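Local coordinates for Sqt1 (Chaetomium thermophilum, PDB 4ZOY), which probably acts as a dedicated WD40-propeller chaperone that captures a nascent ribosomal protein during its synthesis, for delivery to the growing ribosome, at residues Ala22-Tyr27 and Tyr117-Pro122; Trp167-Asp172 and Asn178-Val183; Leu204-Ser209 and Val255-Thr260; Ile320-Gln325 and Arg359-Arg364; Leu458-Gly463 and Glu467-Val472. All blocks are in the same frame, centred on the assembly; numbering follows the deposited sequence.

In the fold
Eight four-stranded antiparallel sheets form a ring of propeller blades, and the five contacts follow around it in chain order. Contacts 2 and 5 are hairpins inside single blades; contacts 1, 3 and 4 join neighbouring blades, so the set samples both the hairpins and the seams that close the ring. Contacts 1 and 5 have centres 16 Å apart and touch where Gln23 OE1 meets Gly463 N at 2.8 Å. Contact 2 reaches contact 3 through Val168 and Leu205. Contacts 3 and 4, centres 17 Å apart, use the inner strand 252-257 and outer strand 320-324 of one sheet. The centres of contacts 1 and 4 are about 39 Å apart, on opposite sides of the chain's centre.

Contact 1: residues Ala22-Tyr27 and Tyr117-Pro122; sequences AQHPLY and YAVSVP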
# COMPACT_ATOMS: atom_id res chain seq x y z
N ALA A 22 -4.84 -5.32 6.48
CA ALA A 22 -3.96 -6.31 5.88
C ALA A 22 -4.73 -7.59 5.63
O ALA A 22 -5.71 -7.89 6.33
CB ALA A 22 -2.77 -6.57 6.77
N GLN A 23 -4.29 -8.35 4.63
CA GLN A 23 -4.96 -9.56 4.21
C GLN A 23 -3.96 -10.70 4.21
O GLN A 23 -2.81 -10.52 3.81
CB GLN A 23 -5.57 -9.37 2.82
CG GLN A 23 -6.39 -10.53 2.31
CD GLN A 23 -7.16 -10.14 1.08
OE1 GLN A 23 -6.64 -9.43 0.22
NE2 GLN A 23 -8.42 -10.55 1.01
N HIS A 24 -4.38 -11.86 4.69
CA HIS A 24 -3.50 -13.03 4.70
C HIS A 24 -3.18 -13.45 3.26
O HIS A 24 -4.07 -13.51 2.42
CB HIS A 24 -4.16 -14.16 5.48
CG HIS A 24 -3.23 -15.28 5.84
ND1 HIS A 24 -2.73 -16.17 4.92
CD2 HIS A 24 -2.72 -15.66 7.04
CE1 HIS A 24 -1.94 -17.04 5.52
NE2 HIS A 24 -1.93 -16.76 6.81
N PRO A 25 -1.90 -13.73 2.96
CA PRO A 25 -1.54 -13.99 1.55
C PRO A 25 -2.06 -15.32 1.01
O PRO A 25 -2.15 -15.47 -0.21
CB PRO A 25 -0.01 -13.97 1.57
CG PRO A 25 0.37 -14.30 2.96
CD PRO A 25 -0.70 -13.64 3.81
N LEU A 26 -2.38 -16.26 1.89
CA LEU A 26 -2.89 -17.56 1.46
C LEU A 26 -4.40 -17.68 1.63
O LEU A 26 -5.07 -18.40 0.88
CB LEU A 26 -2.22 -18.69 2.23
CG LEU A 26 -0.69 -18.75 2.19
CD1 LEU A 26 -0.21 -19.97 2.96
CD2 LEU A 26 -0.18 -18.77 0.76
N TYR A 27 -4.93 -16.98 2.63
CA TYR A 27 -6.34 -17.11 2.99
C TYR A 27 -7.01 -15.74 2.98
O TYR A 27 -6.98 -15.01 3.98
CB TYR A 27 -6.46 -17.77 4.37
CG TYR A 27 -5.61 -19.01 4.49
CD1 TYR A 27 -5.87 -20.13 3.71
CD2 TYR A 27 -4.54 -19.06 5.37
CE1 TYR A 27 -5.09 -21.26 3.81
CE2 TYR A 27 -3.75 -20.20 5.47
CZ TYR A 27 -4.04 -21.29 4.69
OH TYR A 27 -3.26 -22.42 4.78
N TYR A 117 2.84 -10.77 16.08
CA TYR A 117 2.01 -11.90 16.46
C TYR A 117 2.27 -13.10 15.56
O TYR A 117 2.28 -12.96 14.33
CB TYR A 117 0.52 -11.54 16.38
CG TYR A 117 0.09 -10.40 17.28
CD1 TYR A 117 0.26 -9.07 16.91
CD2 TYR A 117 -0.51 -10.66 18.51
CE1 TYR A 117 -0.13 -8.04 17.73
CE2 TYR A 117 -0.90 -9.63 19.34
CZ TYR A 117 -0.71 -8.32 18.95
OH TYR A 117 -1.10 -7.30 19.78
N ALA A 118 2.47 -14.26 16.16
CA ALA A 118 2.55 -15.49 15.38
C ALA A 118 1.15 -15.92 14.96
O ALA A 118 0.21 -15.82 15.74
CB ALA A 118 3.24 -16.59 16.19
N VAL A 119 1.03 -16.37 13.72
CA VAL A 119 -0.26 -16.76 13.17
C VAL A 119 -0.29 -18.24 12.84
O VAL A 119 0.64 -18.76 12.22
CB VAL A 119 -0.60 -15.96 11.90
CG1 VAL A 119 -1.99 -16.32 11.38
CG2 VAL A 119 -0.49 -14.46 12.16
N SER A 120 -1.36 -18.92 13.25
CA SER A 120 -1.58 -20.31 12.87
C SER A 120 -2.96 -20.48 12.25
O SER A 120 -3.96 -20.04 12.82
CB SER A 120 -1.43 -21.24 14.08
OG SER A 120 -0.07 -21.40 14.43
N VAL A 121 -3.01 -21.12 11.09
CA VAL A 121 -4.26 -21.28 10.35
C VAL A 121 -4.47 -22.76 9.98
O VAL A 121 -4.11 -23.18 8.88
CB VAL A 121 -4.28 -20.39 9.10
CG1 VAL A 121 -5.61 -20.53 8.36
CG2 VAL A 121 -4.05 -18.94 9.47
N PRO A 122 -5.06 -23.53 10.91
CA PRO A 122 -5.30 -24.98 10.83
C PRO A 122 -6.35 -25.30 9.79
O PRO A 122 -7.50 -24.98 10.02
CB PRO A 122 -5.83 -25.32 12.22
CG PRO A 122 -5.34 -24.21 13.11
CD PRO A 122 -5.43 -23.00 12.23
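Val121 divides its two methyls between two rings of the Ala22-Tyr27 segment. CG1 lies 3.5 Å from Tyr27 CE2, whereas CG2 is 4.0 Å from His24 NE2; both approaches are oblique to the rings, and the valine slides past each side chain in the opposite direction. Val119 adds a looser touch, its CG1 standing near the imidazole plane at the edge, 4.5 Å from His24 CD2. The imidazole is turned to meet these methyls because CG is anti to the backbone N (chi1 -166°), and its rotation is fixed by two backbone amides. Leu26 N donates to His24 ND1 over 3.1 Å from close to the ring plane at 157°; Tyr27 N, 3.3 Å from the same ND1, comes from well out of that plane. Tyr27 CD2 also lies over one imidazole face, near the rim, while Leu26 CB covers the centre of one phenol face. Phe97 of strand 92-97 meets the His24 ring, which places the contact between the blade of strand 18-23 and the next. Replacing His24 with alanine would probably leave the amides of Leu26 and Tyr27 without their shared acceptor and open a gap beside Val121. With ND1 accepting both amides, the imidazole hydrogen probably resides on NE2. Across the interface no hydrogen bond forms, and the 144 Å² buried implies modest, mainly dispersive cohesion.

Contact 2: residues Trp167-Asp172 and Asn178-Val183; sequences WVFTLD and NPVQIV
Phe169 and Ile182 face each other as a non-hydrogen-bonded antiparallel pair with side chains side by side, Phe169 CE1 3.8 Å from Ile182 CG1. Diagonally, Val180 CG1 comes to 3.5 Å from Phe169 CD1, obliquely to the ring; farther along, Leu171 CD2 lies beside Val180 CG2. At the other end Ile182 CD1 meets the edge of Trp167, in its plane, 3.9 Å from CZ3. With Phe169 CG anti to the carbonyl carbon (chi1 -59°), its ring lies where both Val180 and Ile182 can touch it. Were Phe169 cut back to alanine, Val180 and Ile182 would probably lose their common partner, leaving a gap beside them. The reverse face carries Thr170 and Gln181, whose side chains point the same way.

Four backbone bonds set this register. Thr170 and Gln181 exchange two, Thr170 N to Gln181 O being 2.8 Å at 155°; Val183 N to Val168 O and Asp172 N to Pro179 O flank them. Past Asp172 a water donates to both Asp172 O, at 2.8 Å, and Asn178 O, at 2.9 Å, tying the strand ends together. Farther out, Thr156 OG1 bonds Thr170 OG1, and Met114 of the preceding blade backs Phe169 and Val180. The arrangement is the hairpin of the two outer strands of a WD40 blade; the same family repeat that takes in strand 180-186 continues into the next blade, the overlap characteristic of these propellers.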
# COMPACT_ATOMS: atom_id res chain seq x y z
N TRP A 167 13.48 0.98 8.55
CA TRP A 167 13.95 -0.21 9.25
C TRP A 167 13.52 -1.46 8.51
O TRP A 167 12.38 -1.55 8.02
CB TRP A 167 13.40 -0.23 10.68
CG TRP A 167 13.91 0.91 11.52
CD1 TRP A 167 13.57 2.23 11.40
CD2 TRP A 167 14.87 0.83 12.59
NE1 TRP A 167 14.27 2.97 12.32
CE2 TRP A 167 15.06 2.14 13.07
CE3 TRP A 167 15.57 -0.23 13.18
CZ2 TRP A 167 15.94 2.43 14.12
CZ3 TRP A 167 16.43 0.06 14.23
CH2 TRP A 167 16.61 1.38 14.69
N VAL A 168 14.41 -2.44 8.42
CA VAL A 168 14.07 -3.74 7.87
C VAL A 168 14.30 -4.80 8.94
O VAL A 168 15.40 -4.89 9.49
CB VAL A 168 14.91 -4.06 6.61
CG1 VAL A 168 14.52 -5.42 6.05
CG2 VAL A 168 14.73 -2.96 5.55
N PHE A 169 13.26 -5.56 9.25
CA PHE A 169 13.32 -6.58 10.30
C PHE A 169 13.06 -7.94 9.71
O PHE A 169 12.27 -8.07 8.77
CB PHE A 169 12.28 -6.34 11.40
CG PHE A 169 12.39 -5.03 12.09
CD1 PHE A 169 13.27 -4.87 13.15
CD2 PHE A 169 11.60 -3.95 11.71
CE1 PHE A 169 13.37 -3.65 13.82
CE2 PHE A 169 11.69 -2.74 12.37
CZ PHE A 169 12.58 -2.58 13.43
N THR A 170 13.69 -8.96 10.28
CA THR A 170 13.32 -10.32 9.93
C THR A 170 12.81 -11.04 11.18
O THR A 170 13.39 -10.92 12.26
CB THR A 170 14.50 -11.08 9.29
OG1 THR A 170 14.73 -10.51 7.99
CG2 THR A 170 14.16 -12.54 9.11
N LEU A 171 11.69 -11.73 11.02
CA LEU A 171 10.99 -12.39 12.12
C LEU A 171 11.39 -13.85 12.09
O LEU A 171 10.91 -14.63 11.27
CB LEU A 171 9.47 -12.18 11.98
CG LEU A 171 9.12 -10.69 11.83
CD1 LEU A 171 7.61 -10.46 11.80
CD2 LEU A 171 9.76 -9.83 12.91
N ASP A 172 12.32 -14.20 12.98
CA ASP A 172 12.98 -15.51 12.94
C ASP A 172 13.50 -15.90 14.32
O ASP A 172 14.12 -15.09 15.01
CB ASP A 172 14.12 -15.48 11.91
CG ASP A 172 14.87 -16.80 11.80
OD1 ASP A 172 14.57 -17.77 12.54
OD2 ASP A 172 15.77 -16.88 10.93
N ASN A 178 15.00 -13.53 21.20
CA ASN A 178 15.16 -12.38 20.32
C ASN A 178 14.62 -12.67 18.93
O ASN A 178 15.40 -12.76 17.97
CB ASN A 178 16.63 -11.97 20.25
CG ASN A 178 17.12 -11.31 21.54
OD1 ASN A 178 17.53 -10.15 21.53
ND2 ASN A 178 17.07 -12.05 22.64
N PRO A 179 13.29 -12.81 18.81
CA PRO A 179 12.62 -13.21 17.57
C PRO A 179 12.65 -12.11 16.51
O PRO A 179 12.32 -12.37 15.36
CB PRO A 179 11.18 -13.47 18.03
CG PRO A 179 11.00 -12.54 19.16
CD PRO A 179 12.32 -12.47 19.87
N VAL A 180 13.04 -10.90 16.89
CA VAL A 180 13.11 -9.81 15.92
C VAL A 180 14.58 -9.41 15.63
O VAL A 180 15.20 -8.71 16.42
CB VAL A 180 12.31 -8.59 16.39
CG1 VAL A 180 12.38 -7.49 15.35
CG2 VAL A 180 10.86 -8.94 16.70
N GLN A 181 15.10 -9.88 14.50
CA GLN A 181 16.34 -9.39 13.83
C GLN A 181 16.19 -8.06 13.16
O GLN A 181 15.27 -7.84 12.37
CB GLN A 181 16.80 -10.39 12.76
CG GLN A 181 17.54 -11.49 13.25
CD GLN A 181 17.44 -12.66 12.29
OE1 GLN A 181 16.28 -13.09 11.87
NE2 GLN A 181 18.62 -13.20 11.92
N ILE A 182 17.18 -7.21 13.37
CA ILE A 182 17.31 -6.01 12.57
C ILE A 182 18.25 -6.25 11.38
O ILE A 182 19.45 -6.45 11.56
CB ILE A 182 17.83 -4.88 13.42
CG1 ILE A 182 16.94 -4.68 14.64
CG2 ILE A 182 17.95 -3.63 12.59
CD1 ILE A 182 17.36 -3.51 15.47
N VAL A 183 17.70 -6.24 10.17
CA VAL A 183 18.51 -6.40 8.96
C VAL A 183 19.18 -5.09 8.56
O VAL A 183 20.37 -5.07 8.22
CB VAL A 183 17.65 -6.91 7.80
CG1 VAL A 183 18.48 -7.10 6.54
CG2 VAL A 183 16.96 -8.21 8.20
O HOH W 1 17.09 -15.24 9.36
O HOH W 2 16.60 -14.82 16.24

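Contact 3: residues Leu204-Ser209 and Val255-Thr260; sequences LLATVS and VAVSPT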
# COMPACT_ATOMS: atom_id res chain seq x y z
N LEU A 204 15.73 -4.76 -3.50
CA LEU A 204 15.81 -3.32 -3.37
C LEU A 204 14.58 -2.79 -2.66
O LEU A 204 13.47 -3.31 -2.85
CB LEU A 204 15.94 -2.65 -4.75
CG LEU A 204 17.20 -3.03 -5.52
CD1 LEU A 204 17.17 -2.38 -6.90
CD2 LEU A 204 18.42 -2.61 -4.72
N LEU A 205 14.76 -1.75 -1.86
CA LEU A 205 13.66 -1.10 -1.16
C LEU A 205 13.72 0.39 -1.47
O LEU A 205 14.67 1.07 -1.10
CB LEU A 205 13.76 -1.35 0.35
CG LEU A 205 12.77 -0.62 1.24
CD1 LEU A 205 11.33 -1.06 0.94
CD2 LEU A 205 13.12 -0.87 2.69
N ALA A 206 12.69 0.89 -2.15
CA ALA A 206 12.62 2.30 -2.51
C ALA A 206 11.72 3.05 -1.55
O ALA A 206 10.57 2.66 -1.36
CB ALA A 206 12.11 2.45 -3.94
N THR A 207 12.25 4.11 -0.95
CA THR A 207 11.45 4.92 -0.03
C THR A 207 11.56 6.40 -0.36
O THR A 207 12.56 6.87 -0.93
CB THR A 207 11.84 4.68 1.44
OG1 THR A 207 13.16 5.18 1.69
CG2 THR A 207 11.78 3.19 1.78
N VAL A 208 10.51 7.13 -0.02
CA VAL A 208 10.43 8.55 -0.32
C VAL A 208 10.04 9.34 0.91
O VAL A 208 9.56 8.78 1.89
CB VAL A 208 9.42 8.83 -1.45
CG1 VAL A 208 9.92 8.24 -2.75
CG2 VAL A 208 8.03 8.30 -1.09
N SER A 209 10.25 10.65 0.84
CA SER A 209 10.10 11.52 2.01
C SER A 209 9.48 12.86 1.66
O SER A 209 9.60 13.34 0.53
CB SER A 209 11.48 11.73 2.66
OG SER A 209 11.45 12.70 3.70
N VAL A 255 5.25 5.87 -3.99
CA VAL A 255 6.34 5.20 -4.67
C VAL A 255 5.87 3.82 -5.13
O VAL A 255 5.07 3.17 -4.45
CB VAL A 255 7.60 5.11 -3.76
CG1 VAL A 255 7.33 4.26 -2.53
CG2 VAL A 255 8.80 4.55 -4.53
N ALA A 256 6.35 3.40 -6.29
CA ALA A 256 6.03 2.10 -6.86
C ALA A 256 7.19 1.66 -7.74
O ALA A 256 7.87 2.48 -8.37
CB ALA A 256 4.72 2.15 -7.65
N VAL A 257 7.42 0.35 -7.78
CA VAL A 257 8.47 -0.22 -8.62
C VAL A 257 7.83 -1.07 -9.72
O VAL A 257 6.85 -1.76 -9.49
CB VAL A 257 9.46 -1.05 -7.78
CG1 VAL A 257 10.53 -1.67 -8.67
CG2 VAL A 257 10.11 -0.19 -6.71
N SER A 258 8.38 -1.00 -10.94
CA SER A 258 7.79 -1.71 -12.09
C SER A 258 7.98 -3.22 -11.98
O SER A 258 8.85 -3.68 -11.24
CB SER A 258 8.40 -1.19 -13.39
OG SER A 258 9.76 -1.59 -13.50
N PRO A 259 7.15 -3.99 -12.70
CA PRO A 259 7.19 -5.46 -12.54
C PRO A 259 8.53 -6.11 -12.90
O PRO A 259 8.80 -7.20 -12.41
CB PRO A 259 6.10 -5.95 -13.50
CG PRO A 259 5.21 -4.81 -13.70
CD PRO A 259 6.00 -3.55 -13.50
N THR A 260 9.33 -5.48 -13.76
CA THR A 260 10.65 -6.03 -14.07
C THR A 260 11.73 -5.52 -13.13
O THR A 260 12.88 -5.94 -13.22
CB THR A 260 11.09 -5.69 -15.49
OG1 THR A 260 11.18 -4.27 -15.62
CG2 THR A 260 10.10 -6.24 -16.51
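Ala206 and Val208, which carry the contact with Val255, flank Thr207, whose OG1 is gripped by two groups, His189 NE2 and Tyr217 OH. The side chain of Thr207 leaves the backbone away from segment 255-260, and no hydrogen bond crosses the interface. What crosses is aliphatic. Val255 sets CB 4.0 Å from Val208 CG1, the two side chains sliding past each other in opposite directions. Its CG2, anti to the backbone N, reaches Ala206 CB at 4.0 Å, while CG1 sits in the crowded position between N and the carbonyl carbon (chi1 63°) and lies 3.8 Å from Ala206 O. Val257 extends the row more loosely, CG2 at 4.3 Å from Ala206 CB. The short strand axes approach to 7.4 Å at 160°, a separation too wide for backbone pairing but suited to meshed small side chains. Val264 and Val266 of strand 263-268 touch the same cluster. The grip on Thr207 is consistent with the His-Ser/Thr-Trp part of the WD40 structural tetrad, here with tyrosine at the tryptophan position. The second strand of one blade thus packs on the innermost strand, 252-257, of the next, as in a beta-propeller.

Contact 4: residues Ile320-Gln325 and Arg359-Arg364; sequences ILASLQ and RSFALR
Leu324 and Phe361 cross at about a right angle, so the forked end of the leucine meets the root of the aromatic side chain. Leu324 CD2 lies 4.0 Å from Phe361 CB and 3.5 Å from Phe361 O, with CD1 at 4.1 Å from the same CB. Leu324 has CG anti to the carbonyl carbon (chi1 -41°, a little short of the usual staggered value), which directs its fork at the phenylalanine. Ala322 touches farther along the ring: its CB stands 4.0 Å from Phe361 CD1, obliquely to the plane. The phenylalanine also has CG anti to the carbonyl carbon (chi1 -70°), which carries the ring past Leu324 to the alanine methyl.

The backbone shapes this presentation. Ser360 and Phe361 both have positive phi, in the left-handed helical region, and Ala362 N bonds Arg359 O at 3.0 Å; together these define a tight beta turn close to type III'. At its corner a water lies 2.6 Å from Ser360 OG and makes a 3.4 Å bond to Leu321 O, a weak water-mediated link between the segments.

Strand 320-324 is outermost in the blade that begins with strand 252-257, and the turn leads into strand 362-367, outermost in the following blade. Phe361 is buried against Ile275 of strand 273-277 and Leu343 of strand 342-347, one from each blade, while Leu324 rests on Ile273 and on Phe355 of strand 352-356.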
# COMPACT_ATOMS: atom_id res chain seq x y z
N ILE A 320 16.82 10.21 -14.47
CA ILE A 320 15.41 10.51 -14.65
C ILE A 320 15.01 10.17 -16.08
O ILE A 320 15.49 10.80 -17.03
CB ILE A 320 15.10 11.98 -14.37
CG1 ILE A 320 15.72 12.43 -13.05
CG2 ILE A 320 13.60 12.21 -14.42
CD1 ILE A 320 15.22 11.69 -11.85
N LEU A 321 14.09 9.25 -16.24
CA LEU A 321 13.71 8.76 -17.54
C LEU A 321 12.45 9.45 -18.07
O LEU A 321 12.20 9.43 -19.21
CB LEU A 321 13.47 7.25 -17.47
CG LEU A 321 14.69 6.42 -17.05
CD1 LEU A 321 14.32 4.98 -16.78
CD2 LEU A 321 15.77 6.48 -18.11
N ALA A 322 11.67 9.99 -17.16
CA ALA A 322 10.47 10.73 -17.48
C ALA A 322 10.00 11.51 -16.29
O ALA A 322 10.34 11.20 -15.22
CB ALA A 322 9.38 9.80 -17.97
N SER A 323 9.37 12.66 -16.64
CA SER A 323 8.76 13.50 -15.62
C SER A 323 7.34 13.78 -16.06
O SER A 323 7.10 14.04 -17.23
CB SER A 323 9.53 14.81 -15.42
OG SER A 323 10.81 14.58 -14.87
N LEU A 324 6.47 13.72 -15.14
CA LEU A 324 5.06 13.92 -15.39
C LEU A 324 4.28 14.84 -14.49
O LEU A 324 4.36 14.80 -13.32
CB LEU A 324 4.30 12.58 -15.41
CG LEU A 324 4.98 11.41 -16.10
CD1 LEU A 324 4.36 10.08 -15.70
CD2 LEU A 324 4.86 11.56 -17.58
N GLN A 325 3.42 15.61 -15.12
CA GLN A 325 2.56 16.51 -14.39
C GLN A 325 1.34 17.03 -15.09
O GLN A 325 1.30 18.20 -15.68
CB GLN A 325 3.38 17.70 -13.86
CG GLN A 325 2.69 18.60 -12.85
CD GLN A 325 3.50 19.81 -12.43
OE1 GLN A 325 4.43 20.21 -13.09
NE2 GLN A 325 3.15 20.37 -11.33
N ARG A 359 5.89 3.79 -23.88
CA ARG A 359 5.83 4.92 -24.82
C ARG A 359 6.23 6.24 -24.16
O ARG A 359 5.54 7.25 -24.30
CB ARG A 359 4.42 5.02 -25.41
CG ARG A 359 3.97 3.77 -26.14
CD ARG A 359 2.52 3.89 -26.60
NE ARG A 359 2.32 5.17 -27.26
CZ ARG A 359 1.48 6.12 -26.87
NH1 ARG A 359 0.67 5.98 -25.82
NH2 ARG A 359 1.43 7.24 -27.57
N SER A 360 7.35 6.21 -23.45
CA SER A 360 7.87 7.38 -22.75
C SER A 360 6.83 7.96 -21.79
O SER A 360 6.79 9.16 -21.55
CB SER A 360 8.33 8.45 -23.74
OG SER A 360 9.10 9.45 -23.08
N PHE A 361 6.01 7.07 -21.22
CA PHE A 361 5.01 7.47 -20.25
C PHE A 361 4.06 8.52 -20.83
O PHE A 361 3.59 9.43 -20.12
CB PHE A 361 5.68 7.92 -18.96
CG PHE A 361 6.33 6.79 -18.21
CD1 PHE A 361 7.57 6.31 -18.59
CD2 PHE A 361 5.66 6.16 -17.16
CE1 PHE A 361 8.15 5.23 -17.93
CE2 PHE A 361 6.23 5.09 -16.50
CZ PHE A 361 7.48 4.62 -16.89
N ALA A 362 3.76 8.36 -22.12
CA ALA A 362 2.70 9.15 -22.75
C ALA A 362 1.40 8.97 -21.99
O ALA A 362 1.14 7.91 -21.42
CB ALA A 362 2.52 8.75 -24.20
N LEU A 363 0.57 10.00 -22.00
CA LEU A 363 -0.71 9.93 -21.32
C LEU A 363 -1.70 9.07 -22.09
O LEU A 363 -1.96 9.31 -23.27
CB LEU A 363 -1.28 11.33 -21.12
CG LEU A 363 -2.63 11.44 -20.41
CD1 LEU A 363 -2.52 10.92 -18.99
CD2 LEU A 363 -3.02 12.91 -20.39
N ARG A 364 -2.21 8.04 -21.42
CA ARG A 364 -3.22 7.17 -22.01
C ARG A 364 -4.61 7.70 -21.71
O ARG A 364 -5.48 7.74 -22.58
CB ARG A 364 -3.07 5.74 -21.48
CG ARG A 364 -3.83 4.71 -22.28
CD ARG A 364 -3.78 3.34 -21.61
NE ARG A 364 -4.44 2.32 -22.41
CZ ARG A 364 -3.81 1.49 -23.23
NH1 ARG A 364 -2.49 1.53 -23.33
NH2 ARG A 364 -4.50 0.60 -23.93
O HOH W 3 11.63 9.60 -22.58

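Contact 5: residues Leu458-Gly463 and Glu467-Val472; sequences LGFVQG and ERIVTV
A classic beta bulge marks the end of this hairpin remote from its turn: Leu458 and Gly459 both face Val472. Leu458 N donates to Val472 O over 2.8 Å, in the carbonyl plane, and Gly459 N adds a weak bond of 3.4 Å to the same oxygen, which therefore serves two donors. The return bond, Val472 N to Gly459 O, is straight at its hydrogen (165°) although the donor sits well above the carbonyl plane. Val472 CG2 presses on the glycine backbone, 3.5 Å from Gly459 N, a closeness that the missing side chain permits. Beyond the bulge Val461 and Val470 exchange two bonds of regular geometry, Val461 N to Val470 O measuring 2.9 Å; their side chains lie alongside, Val461 CG2 at 4.0 Å from Val470 CB.

These are the two inner strands of the closing blade of the propeller, whose outermost strand, 9-11, comes from the N-terminus, the closure that joins the two chain ends in WD40 rings. Val461 packs on Ile21 and Gln23 of the first strand in the neighbouring blade.

On the other face Phe460 CG lies between the backbone N and the carbonyl carbon (chi1 65°), leading the ring away from strand 468-472 while Phe460 CB keeps contact with Ile469 CG2 at 4.1 Å. The Phe460 ring forms a cation-pi contact with Lys378 of strand 376-381, in the preceding blade, and the amide nitrogen of Gln462 meets the ring edge in plane. Gln462 itself is held by Thr396 through OE1 and by Glu380 through NE2. Near the turn, one water donates to Gln462 O (2.9 Å) and accepts from Arg468 N (3.0 Å), bridging the strands where direct pairing has ended.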
# COMPACT_ATOMS: atom_id res chain seq x y z
N LEU A 458 -10.31 4.90 3.52
CA LEU A 458 -8.88 5.08 3.80
C LEU A 458 -8.01 3.94 3.27
O LEU A 458 -6.80 4.08 3.19
CB LEU A 458 -8.64 5.24 5.30
CG LEU A 458 -9.34 6.45 5.94
CD1 LEU A 458 -9.09 6.49 7.44
CD2 LEU A 458 -8.90 7.77 5.27
N GLY A 459 -8.62 2.81 2.91
CA GLY A 459 -7.85 1.69 2.41
C GLY A 459 -8.75 0.55 2.02
O GLY A 459 -9.96 0.58 2.30
N PHE A 460 -8.17 -0.45 1.36
CA PHE A 460 -8.89 -1.67 1.04
C PHE A 460 -7.92 -2.79 0.72
O PHE A 460 -6.74 -2.56 0.41
CB PHE A 460 -9.86 -1.46 -0.14
CG PHE A 460 -9.20 -1.14 -1.45
CD1 PHE A 460 -8.77 -2.17 -2.29
CD2 PHE A 460 -9.00 0.17 -1.84
CE1 PHE A 460 -8.14 -1.89 -3.49
CE2 PHE A 460 -8.38 0.46 -3.04
CZ PHE A 460 -7.95 -0.57 -3.87
N VAL A 461 -8.42 -4.01 0.82
CA VAL A 461 -7.78 -5.17 0.20
C VAL A 461 -8.79 -5.86 -0.70
O VAL A 461 -10.00 -5.71 -0.52
CB VAL A 461 -7.25 -6.16 1.25
CG1 VAL A 461 -6.12 -5.54 2.07
CG2 VAL A 461 -8.38 -6.65 2.17
N GLN A 462 -8.31 -6.63 -1.67
CA GLN A 462 -9.21 -7.24 -2.65
C GLN A 462 -8.77 -8.64 -3.06
O GLN A 462 -9.27 -9.17 -4.06
CB GLN A 462 -9.33 -6.35 -3.89
CG GLN A 462 -8.01 -6.12 -4.64
CD GLN A 462 -8.17 -5.20 -5.84
OE1 GLN A 462 -9.27 -5.08 -6.41
NE2 GLN A 462 -7.08 -4.55 -6.24
N GLY A 463 -7.85 -9.23 -2.31
CA GLY A 463 -7.43 -10.60 -2.59
C GLY A 463 -6.73 -10.72 -3.92
O GLY A 463 -6.33 -9.74 -4.51
N GLU A 467 -12.55 -10.24 -6.29
CA GLU A 467 -13.98 -10.56 -6.18
C GLU A 467 -14.59 -10.17 -4.85
O GLU A 467 -15.79 -9.93 -4.77
CB GLU A 467 -14.20 -12.05 -6.43
CG GLU A 467 -14.15 -12.42 -7.92
CD GLU A 467 -15.27 -11.77 -8.71
OE1 GLU A 467 -16.45 -12.08 -8.44
OE2 GLU A 467 -14.98 -10.95 -9.61
N ARG A 468 -13.76 -10.09 -3.81
CA ARG A 468 -14.21 -9.61 -2.52
C ARG A 468 -13.31 -8.49 -2.06
O ARG A 468 -12.09 -8.65 -1.98
CB ARG A 468 -14.23 -10.74 -1.49
CG ARG A 468 -15.42 -11.66 -1.65
CD ARG A 468 -15.95 -12.13 -0.32
NE ARG A 468 -17.30 -12.69 -0.46
CZ ARG A 468 -17.96 -13.30 0.52
NH1 ARG A 468 -17.41 -13.43 1.71
NH2 ARG A 468 -19.18 -13.77 0.29
N ILE A 469 -13.92 -7.35 -1.78
CA ILE A 469 -13.20 -6.15 -1.37
C ILE A 469 -13.56 -5.83 0.07
O ILE A 469 -14.74 -5.79 0.41
CB ILE A 469 -13.53 -4.95 -2.28
CG1 ILE A 469 -13.22 -5.28 -3.74
CG2 ILE A 469 -12.81 -3.68 -1.82
CD1 ILE A 469 -13.67 -4.22 -4.73
N VAL A 470 -12.55 -5.66 0.91
CA VAL A 470 -12.78 -5.23 2.29
C VAL A 470 -12.17 -3.86 2.47
O VAL A 470 -11.02 -3.64 2.10
CB VAL A 470 -12.20 -6.22 3.31
CG1 VAL A 470 -12.63 -5.81 4.73
CG2 VAL A 470 -12.67 -7.64 3.00
N THR A 471 -12.96 -2.94 3.01
CA THR A 471 -12.58 -1.54 3.12
C THR A 471 -12.41 -1.09 4.56
O THR A 471 -12.96 -1.69 5.48
CB THR A 471 -13.63 -0.63 2.50
OG1 THR A 471 -14.88 -0.83 3.17
CG2 THR A 471 -13.79 -0.92 1.01
N VAL A 472 -11.64 -0.02 4.74
CA VAL A 472 -11.55 0.63 6.05
C VAL A 472 -11.85 2.11 5.86
O VAL A 472 -11.38 2.76 4.91
CB VAL A 472 -10.16 0.41 6.72
CG1 VAL A 472 -9.97 -1.05 7.09
CG2 VAL A 472 -9.01 0.90 5.83
O HOH W 4 -11.06 -11.47 -3.81